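Local coordinates for protein SusD homolog (Bacteroides thetaiotaomicron VPI-5482, PDB 3IV0) that probably binds sugars or glycans at the bacterial outer membrane as a SusD-type protein, its own ligand being unknown, at residues A[28-33]-A[124-129]; A[209-214]-A[363-368]. One frame throughout, in Å; residues are numbered along the deposited sequence.

Contact 1 joins helices 19-39 and 117-142 near the start of the chain, and contact 2 sets helix 202-219 against the junction of strand 362-366 and helix 367-381. They follow in series along the sequence, the first closing before the second opens. Their centres lie about 17 Å apart and their nearest atoms about 5 Å, so they do not touch, yet intermediate residues connect them. F129 of contact 1 packs on helix 202-219 and meets F266 edge-to-face, while F266 lies opposite the bulge of contact 2. Contact 1 thus belongs to the helical N-terminal part, whereas contact 2, nearer the centre of the chain, ties that part to the later SusD-family region.

Contact 1 of 2, residues A[28-33]-A[124-129]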
# COMPACT_ATOMS: atom_id res chain seq x y z
N SER A 28 -4.27 12.83 -14.83
CA SER A 28 -3.11 12.20 -15.42
C SER A 28 -2.06 11.88 -14.34
O SER A 28 -1.24 11.00 -14.54
CB SER A 28 -2.50 13.09 -16.53
OG SER A 28 -1.72 14.15 -16.02
N ILE A 29 -2.09 12.61 -13.21
CA ILE A 29 -1.18 12.32 -12.08
C ILE A 29 -1.63 11.01 -11.45
O ILE A 29 -0.80 10.12 -11.24
CB ILE A 29 -1.16 13.48 -11.07
CG1 ILE A 29 -0.61 14.78 -11.70
CG2 ILE A 29 -0.35 13.06 -9.80
CD1 ILE A 29 -0.88 16.05 -10.88
N TYR A 30 -2.90 10.86 -11.16
CA TYR A 30 -3.46 9.61 -10.68
C TYR A 30 -3.17 8.47 -11.65
O TYR A 30 -2.79 7.37 -11.26
CB TYR A 30 -4.94 9.72 -10.47
CG TYR A 30 -5.39 10.49 -9.27
CD1 TYR A 30 -5.55 9.88 -8.05
CD2 TYR A 30 -5.69 11.85 -9.35
CE1 TYR A 30 -6.00 10.55 -6.94
CE2 TYR A 30 -6.15 12.54 -8.25
CZ TYR A 30 -6.29 11.90 -7.03
OH TYR A 30 -6.76 12.58 -5.95
N ASN A 31 -3.29 8.73 -12.96
CA ASN A 31 -2.97 7.71 -13.95
C ASN A 31 -1.53 7.23 -13.88
O ASN A 31 -1.27 6.04 -13.97
CB ASN A 31 -3.34 8.23 -15.35
CG ASN A 31 -3.22 7.18 -16.41
OD1 ASN A 31 -3.94 6.19 -16.37
ND2 ASN A 31 -2.28 7.36 -17.35
N SER A 32 -0.61 8.16 -13.75
CA SER A 32 0.79 7.79 -13.63
C SER A 32 1.05 6.98 -12.37
O SER A 32 1.79 5.99 -12.44
CB SER A 32 1.74 8.99 -13.69
OG SER A 32 1.72 9.57 -15.00
N PHE A 33 0.43 7.33 -11.25
CA PHE A 33 0.61 6.55 -10.03
C PHE A 33 0.06 5.15 -10.25
O PHE A 33 0.68 4.17 -9.83
CB PHE A 33 -0.09 7.23 -8.88
CG PHE A 33 0.15 6.56 -7.57
CD1 PHE A 33 1.32 6.81 -6.85
CD2 PHE A 33 -0.75 5.68 -7.05
CE1 PHE A 33 1.54 6.19 -5.62
CE2 PHE A 33 -0.52 5.05 -5.84
CZ PHE A 33 0.63 5.31 -5.14
N LYS A 124 -5.16 21.42 -5.98
CA LYS A 124 -3.85 21.62 -5.39
C LYS A 124 -3.67 20.60 -4.28
O LYS A 124 -2.60 19.98 -4.17
CB LYS A 124 -3.69 23.03 -4.83
CG LYS A 124 -3.54 24.12 -5.89
CD LYS A 124 -3.44 25.50 -5.18
CE LYS A 124 -3.32 26.65 -6.13
NZ LYS A 124 -3.51 27.92 -5.34
N ALA A 125 -4.66 20.47 -3.39
CA ALA A 125 -4.56 19.51 -2.27
C ALA A 125 -4.37 18.09 -2.77
O ALA A 125 -3.53 17.33 -2.23
CB ALA A 125 -5.79 19.59 -1.41
N GLU A 126 -5.10 17.70 -3.81
CA GLU A 126 -4.94 16.39 -4.38
C GLU A 126 -3.57 16.17 -5.00
O GLU A 126 -2.96 15.09 -4.84
CB GLU A 126 -6.02 16.14 -5.44
CG GLU A 126 -7.41 16.03 -4.92
CD GLU A 126 -8.36 15.65 -6.01
OE1 GLU A 126 -8.23 14.55 -6.55
OE2 GLU A 126 -9.25 16.45 -6.37
N ALA A 127 -3.03 17.19 -5.65
CA ALA A 127 -1.72 17.09 -6.23
C ALA A 127 -0.65 16.97 -5.14
O ALA A 127 0.30 16.18 -5.30
CB ALA A 127 -1.43 18.33 -7.13
N ILE A 128 -0.78 17.73 -4.06
CA ILE A 128 0.16 17.59 -2.94
C ILE A 128 0.05 16.19 -2.34
O ILE A 128 1.08 15.56 -2.04
CB ILE A 128 -0.12 18.63 -1.88
CG1 ILE A 128 0.27 20.01 -2.41
CG2 ILE A 128 0.67 18.33 -0.57
CD1 ILE A 128 -0.40 21.18 -1.67
N PHE A 129 -1.16 15.68 -2.17
CA PHE A 129 -1.33 14.33 -1.68
C PHE A 129 -0.65 13.31 -2.59
O PHE A 129 0.10 12.43 -2.11
CB PHE A 129 -2.81 13.97 -1.50
CG PHE A 129 -3.03 12.52 -1.15
CD1 PHE A 129 -2.80 12.07 0.15
CD2 PHE A 129 -3.38 11.60 -2.11
CE1 PHE A 129 -2.94 10.74 0.47
CE2 PHE A 129 -3.52 10.25 -1.79
CZ PHE A 129 -3.32 9.83 -0.49
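I29 and A127 mark the nearest approach of the two helix backbones, their CA atoms 7.6 Å apart. An alanine suits this point because its single methyl lets the neighbouring helix come near, and I29 reaches across to it with the end of its longer branch, CD1 lying 4.4 Å from A127 CB. The polar half of the contact lies one residue on from I29 and one back from A127. Y30 OH donates a short hydrogen bond of 2.5 Å to E126 OE1, which receives it on the anti lone pair, pointing away from the other carboxylate oxygen. E126 OE1 lies at the edge of the phenol ring, near its plane, with the carboxylate turned 59° against it. E126 holds CG beside its backbone N (chi1 -67°) and continues extended, which carries its charge out to the tyrosine. A salt bridge from E126 OE1 to R199 probably offsets the buried charge, while the backbone N of A200 bonds to Y30 OH. Tyrosine is apt here, its ring packing against M130 while its hydroxyl reaches the acid. Such helix-on-helix packing, pinned by a polar network, is consistent with the TPR-like helical scaffold of SusD-family proteins.

Contact 2 of 2, residues A[209-214]-A[363-368]; sequences MMHINL and IVFRYA
F365 carries its ring beside the backbone N, with CG anti to the carbonyl carbon (chi1 -59°), while H211 is turned away from a staggered rotamer (chi1 -92°); the two side chains run past one another from opposing sides, so that the rings meet. One corner of the phenyl does the touching: F365 CE1 stands over a face of the imidazole, offset toward its rim, and comes within 3.4 Å of H211 ND1. The neighbouring F365 CD1 is 3.6 Å from H211 CE1. With centroids 4.7 Å apart and planes at 35°, the rings meet obliquely. Histidine fits because it combines a flat surface for aromatic neighbours with a polar edge, and ND1 makes a weak hydrogen bond to A207 O one turn back. H428 adds another ring against H211, and its NE2 bonds to V364 O. With only a methyl in place of the imidazole, as in an alanine, the CE1 corner of F365 and the ring of H428 would probably lose the flat surface they share, opening a gap between helix and strand. Phenylalanine suits its buried place as a wholly apolar ring that meets H211, touches L265 and F266, and has V364 CG1 over its centre, 3.8 Å above the plane. A classic beta bulge sets V364 and F365 together opposite F266 in the two-stranded antiparallel sheet, just before R366, which occupies the N-cap position of helix 367-381: a strand-to-helix junction packed by aromatics against a helix of the SusD-family scaffold.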
# COMPACT_ATOMS: atom_id res chain seq x y z
N MSE A 209 -0.30 10.05 6.29
CA MSE A 209 0.49 10.66 7.35
C MSE A 209 0.81 9.70 8.46
O MSE A 209 1.92 9.73 9.01
CB MSE A 209 -0.20 11.90 7.89
CG MSE A 209 -0.27 13.11 6.91
SE MSE A 209 -1.13 14.65 7.64
CE MSE A 209 0.27 15.27 8.92
N MSE A 210 -0.13 8.80 8.77
CA MSE A 210 0.15 7.79 9.78
C MSE A 210 1.25 6.85 9.33
O MSE A 210 2.16 6.56 10.09
CB MSE A 210 -1.10 7.00 10.15
CG MSE A 210 -2.19 7.86 10.69
SE MSE A 210 -3.93 6.99 10.94
CE MSE A 210 -3.54 6.04 12.39
N HIS A 211 1.21 6.44 8.06
CA HIS A 211 2.25 5.59 7.52
C HIS A 211 3.60 6.28 7.51
O HIS A 211 4.61 5.68 7.88
CB HIS A 211 1.87 5.18 6.11
CG HIS A 211 1.13 3.92 6.05
ND1 HIS A 211 -0.24 3.80 6.23
CD2 HIS A 211 1.60 2.67 5.83
CE1 HIS A 211 -0.57 2.52 6.13
NE2 HIS A 211 0.52 1.83 5.88
N ILE A 212 3.65 7.54 7.13
CA ILE A 212 4.92 8.26 7.06
C ILE A 212 5.52 8.37 8.46
O ILE A 212 6.72 8.08 8.66
CB ILE A 212 4.76 9.63 6.39
CG1 ILE A 212 4.44 9.50 4.91
CG2 ILE A 212 6.04 10.47 6.58
CD1 ILE A 212 3.99 10.82 4.28
N ASN A 213 4.72 8.75 9.44
CA ASN A 213 5.20 8.80 10.83
C ASN A 213 5.76 7.46 11.27
O ASN A 213 6.79 7.40 11.95
CB ASN A 213 4.08 9.22 11.75
CG ASN A 213 3.97 10.73 11.87
OD1 ASN A 213 4.83 11.39 12.46
ND2 ASN A 213 2.90 11.29 11.31
N LEU A 214 5.10 6.36 10.94
CA LEU A 214 5.54 5.04 11.40
C LEU A 214 6.82 4.58 10.70
O LEU A 214 7.63 3.85 11.30
CB LEU A 214 4.40 4.03 11.29
CG LEU A 214 3.26 4.33 12.28
CD1 LEU A 214 2.03 3.51 11.91
CD2 LEU A 214 3.69 4.00 13.71
N ILE A 363 -6.95 -1.56 -3.03
CA ILE A 363 -7.23 -0.83 -1.80
C ILE A 363 -5.96 -0.49 -1.06
O ILE A 363 -5.41 -1.35 -0.33
CB ILE A 363 -8.14 -1.59 -0.85
CG1 ILE A 363 -9.42 -2.06 -1.58
CG2 ILE A 363 -8.55 -0.70 0.32
CD1 ILE A 363 -10.26 -0.96 -2.34
N VAL A 364 -5.45 0.74 -1.21
CA VAL A 364 -4.15 1.11 -0.69
C VAL A 364 -4.22 1.31 0.82
O VAL A 364 -3.39 0.75 1.57
CB VAL A 364 -3.63 2.38 -1.39
CG1 VAL A 364 -2.30 2.86 -0.75
CG2 VAL A 364 -3.42 2.12 -2.87
N PHE A 365 -5.17 2.09 1.28
CA PHE A 365 -5.40 2.33 2.69
C PHE A 365 -6.86 2.11 2.95
O PHE A 365 -7.72 2.61 2.21
CB PHE A 365 -5.05 3.77 3.08
CG PHE A 365 -3.62 4.17 2.81
CD1 PHE A 365 -2.53 3.39 3.22
CD2 PHE A 365 -3.36 5.41 2.19
CE1 PHE A 365 -1.25 3.80 2.99
CE2 PHE A 365 -2.03 5.81 1.97
CZ PHE A 365 -1.00 4.98 2.35
N ARG A 366 -7.20 1.40 4.01
CA ARG A 366 -8.60 1.32 4.41
C ARG A 366 -8.78 1.43 5.91
O ARG A 366 -7.81 1.41 6.69
CB ARG A 366 -9.31 0.10 3.85
CG ARG A 366 -8.79 -1.19 4.36
CD ARG A 366 -9.64 -2.35 3.79
NE ARG A 366 -9.00 -3.64 4.02
CZ ARG A 366 -9.36 -4.51 4.96
NH1 ARG A 366 -10.33 -4.28 5.81
NH2 ARG A 366 -8.71 -5.66 5.04
N TYR A 367 -10.02 1.60 6.35
CA TYR A 367 -10.30 2.02 7.71
C TYR A 367 -9.84 1.00 8.74
O TYR A 367 -9.32 1.39 9.77
CB TYR A 367 -11.78 2.36 7.81
CG TYR A 367 -12.25 3.00 9.09
CD1 TYR A 367 -11.62 4.10 9.65
CD2 TYR A 367 -13.40 2.54 9.70
CE1 TYR A 367 -12.11 4.68 10.83
CE2 TYR A 367 -13.92 3.14 10.83
CZ TYR A 367 -13.25 4.17 11.40
OH TYR A 367 -13.77 4.75 12.54
N ALA A 368 -9.95 -0.30 8.48
CA ALA A 368 -9.48 -1.28 9.45
C ALA A 368 -7.99 -1.13 9.66
O ALA A 368 -7.49 -1.26 10.78
CB ALA A 368 -9.79 -2.74 9.01